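Local coordinates for protein techylectin-5A (Tachypleus tridentatus, PDB 1JC9) that acts as a secreted innate-immunity lectin that recognises acetyl-group-containing substances and agglutinates human erythrocytes and both Gram-positive and Gram-negative bacteria, at residues I92-R95 with G96-N100. Numbering follows the deposited sequence.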
ATOM      1  N   ILE A  92      -0.651   3.454   4.969  1.00 16.64           N
ATOM      2  CA  ILE A  92      -1.073   4.036   3.703  1.00 16.92           C
ATOM      3  C   ILE A  92      -2.094   3.188   2.954  1.00 17.06           C
ATOM      4  O   ILE A  92      -2.668   3.644   1.966  1.00 16.60           O
ATOM      5  CB  ILE A  92       0.138   4.307   2.763  1.00 18.22           C
ATOM      6  CG1 ILE A  92       0.801   2.992   2.352  1.00 17.76           C
ATOM      7  CG2 ILE A  92       1.145   5.220   3.458  1.00 17.44           C
ATOM      8  CD1 ILE A  92       1.923   3.169   1.329  1.00 19.18           C
ATOM      9  N   GLN A  93      -2.324   1.961   3.418  1.00 16.47           N
ATOM     10  CA  GLN A  93      -3.294   1.067   2.782  1.00 17.29           C
ATOM     11  C   GLN A  93      -3.711  -0.045   3.732  1.00 17.66           C
ATOM     12  O   GLN A  93      -2.913  -0.499   4.550  1.00 17.80           O
ATOM     13  CB  GLN A  93      -2.708   0.431   1.510  1.00 18.12           C
ATOM     14  CG  GLN A  93      -3.714  -0.431   0.719  1.00 18.48           C
ATOM     15  CD  GLN A  93      -3.607  -1.931   1.003  1.00 21.79           C
ATOM     16  OE1 GLN A  93      -3.192  -2.350   2.083  1.00 22.96           O
ATOM     17  NE2 GLN A  93      -4.000  -2.743   0.026  1.00 20.22           N
ATOM     18  N   ARG A  94      -4.965  -0.474   3.627  1.00 18.04           N
ATOM     19  CA  ARG A  94      -5.471  -1.568   4.448  1.00 19.44           C
ATOM     20  C   ARG A  94      -6.647  -2.269   3.780  1.00 19.69           C
ATOM     21  O   ARG A  94      -7.502  -1.627   3.176  1.00 19.18           O
ATOM     22  CB  ARG A  94      -5.918  -1.079   5.834  1.00 18.86           C
ATOM     23  CG  ARG A  94      -6.408  -2.226   6.726  1.00 20.00           C
ATOM     24  CD  ARG A  94      -6.996  -1.756   8.055  1.00 22.37           C
ATOM     25  NE  ARG A  94      -6.014  -1.107   8.926  1.00 22.44           N
ATOM     26  CZ  ARG A  94      -6.085   0.165   9.309  1.00 21.96           C
ATOM     27  NH1 ARG A  94      -7.092   0.928   8.899  1.00 20.89           N
ATOM     28  NH2 ARG A  94      -5.155   0.675  10.106  1.00 21.52           N
ATOM     29  N   ARG A  95      -6.667  -3.596   3.888  1.00 20.97           N
ATOM     30  CA  ARG A  95      -7.747  -4.420   3.354  1.00 21.98           C
ATOM     31  C   ARG A  95      -8.239  -5.266   4.527  1.00 22.29           C
ATOM     32  O   ARG A  95      -7.443  -5.736   5.341  1.00 21.77           O
ATOM     33  CB  ARG A  95      -7.254  -5.351   2.235  1.00 21.10           C
ATOM     34  CG  ARG A  95      -6.667  -4.654   1.013  1.00 21.32           C
ATOM     35  CD  ARG A  95      -7.609  -3.598   0.441  1.00 21.12           C
ATOM     36  NE  ARG A  95      -8.857  -4.138  -0.098  1.00 20.22           N
ATOM     37  CZ  ARG A  95      -8.978  -4.737  -1.282  1.00 22.03           C
ATOM     38  NH1 ARG A  95      -7.922  -4.895  -2.078  1.00 18.46           N
ATOM     39  NH2 ARG A  95     -10.172  -5.146  -1.689  1.00 22.11           N
ATOM     40  N   GLY A  96      -9.550  -5.439   4.618  1.00 25.35           N
ATOM     41  CA  GLY A  96     -10.128  -6.231   5.688  1.00 28.32           C
ATOM     42  C   GLY A  96     -11.586  -6.468   5.369  1.00 30.08           C
ATOM     43  O   GLY A  96     -12.078  -5.979   4.354  1.00 30.68           O
ATOM     44  N   ASN A  97     -12.282  -7.223   6.211  1.00 33.13           N
ATOM     45  CA  ASN A  97     -13.699  -7.485   5.984  1.00 35.27           C
ATOM     46  C   ASN A  97     -14.473  -6.429   6.766  1.00 34.85           C
ATOM     47  O   ASN A  97     -14.866  -6.662   7.906  1.00 35.36           O
ATOM     48  CB  ASN A  97     -14.070  -8.876   6.490  1.00 38.36           C
ATOM     49  CG  ASN A  97     -15.391  -9.363   5.930  1.00 41.97           C
ATOM     50  OD1 ASN A  97     -16.324  -8.578   5.745  1.00 44.67           O
ATOM     51  ND2 ASN A  97     -15.483 -10.662   5.665  1.00 42.74           N
ATOM     52  N   TYR A  98     -14.690  -5.270   6.150  1.00 34.91           N
ATOM     53  CA  TYR A  98     -15.379  -4.172   6.818  1.00 34.25           C
ATOM     54  C   TYR A  98     -16.756  -3.835   6.264  1.00 34.75           C
ATOM     55  O   TYR A  98     -17.346  -2.829   6.650  1.00 36.92           O
ATOM     56  CB  TYR A  98     -14.501  -2.918   6.785  1.00 33.63           C
ATOM     57  CG  TYR A  98     -13.188  -3.075   7.516  1.00 33.52           C
ATOM     58  CD1 TYR A  98     -13.146  -3.126   8.908  1.00 33.80           C
ATOM     59  CD2 TYR A  98     -11.987  -3.193   6.817  1.00 32.69           C
ATOM     60  CE1 TYR A  98     -11.939  -3.291   9.586  1.00 33.80           C
ATOM     61  CE2 TYR A  98     -10.776  -3.357   7.485  1.00 31.95           C
ATOM     62  CZ  TYR A  98     -10.760  -3.405   8.866  1.00 33.20           C
ATOM     63  OH  TYR A  98      -9.567  -3.566   9.532  1.00 34.11           O
ATOM     64  N   GLY A  99     -17.267  -4.658   5.357  1.00 35.08           N
ATOM     65  CA  GLY A  99     -18.587  -4.396   4.813  1.00 35.01           C
ATOM     66  C   GLY A  99     -18.645  -3.816   3.414  1.00 36.18           C
ATOM     67  O   GLY A  99     -19.725  -3.718   2.833  1.00 37.74           O
ATOM     68  N   ASN A 100     -17.504  -3.418   2.861  1.00 35.28           N
ATOM     69  CA  ASN A 100     -17.500  -2.860   1.513  1.00 34.16           C
ATOM     70  C   ASN A 100     -17.538  -3.985   0.483  1.00 33.19           C
ATOM     71  O   ASN A 100     -17.159  -5.116   0.778  1.00 32.51           O
ATOM     72  CB  ASN A 100     -16.259  -1.986   1.302  1.00 34.65           C
ATOM     73  CG  ASN A 100     -16.330  -0.683   2.078  1.00 35.72           C
ATOM     74  OD1 ASN A 100     -17.287   0.076   1.941  1.00 37.54           O
ATOM     75  ND2 ASN A 100     -15.317  -0.416   2.896  1.00 35.00           N
TER
HETATM   76  O   HOH W   1     -11.030  -4.324   1.785  1.00 29.81           O
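The phenol ring of Y98 is met obliquely by the aliphatic part of R94: CD of R94 lies 3.5 Å from OH of Y98 and 4.1 Å from its CE2, while the backbone carbon C of R95 approaches the same CE2 at 4.3 Å. As CD is the R94 atom nearest the phenol, a methylene rather than the charged group makes the contact. The guanidinium of R94 is turned well out of the ring plane, the two planes being 72° apart, and the side chains cross at about a right angle. At the guanidinium of R95 the flat group is met at its edge, in plane, by a water whose oxygen accepts from NE at 2.9 Å. That water donates in turn to O of G96 at 3.2 Å, bridging the arginine to the backbone one residue on. Two bends, at chi2 and chi3 (-65°), curl the R95 chain until NE reaches the water.

The segment 92-95 is the end of strand 89-95 in the antiparallel sheet of the fibrinogen-like C-terminal domain, and 96-100 starts the loop leading to helix 109-114. Further back, the backbones of I92 and Q93 both hydrogen-bond with the single residue M257 of strand 250-261, which makes a classic beta bulge. Where the strand gives out, N of Y98 makes a weak 3.2 Å bond to O of G96, fitting an inverse gamma turn round N97. The chain turns back on itself here, and the Y98 ring, with CG beside its backbone N (chi1 -62°), crosses the R94 side chain. G96 is buried, and a beta carbon on it would clash with CE2 of Y98.

R94 forms a salt bridge with E256 and a cation-pi contact with Y79; R95 donates from NH1 to the carbonyls of L224 and G226 and has F105 as its cation-pi partner. The side chain of R95 stays about 11 Å from those of Y210 and H220, both implicated in ligand binding.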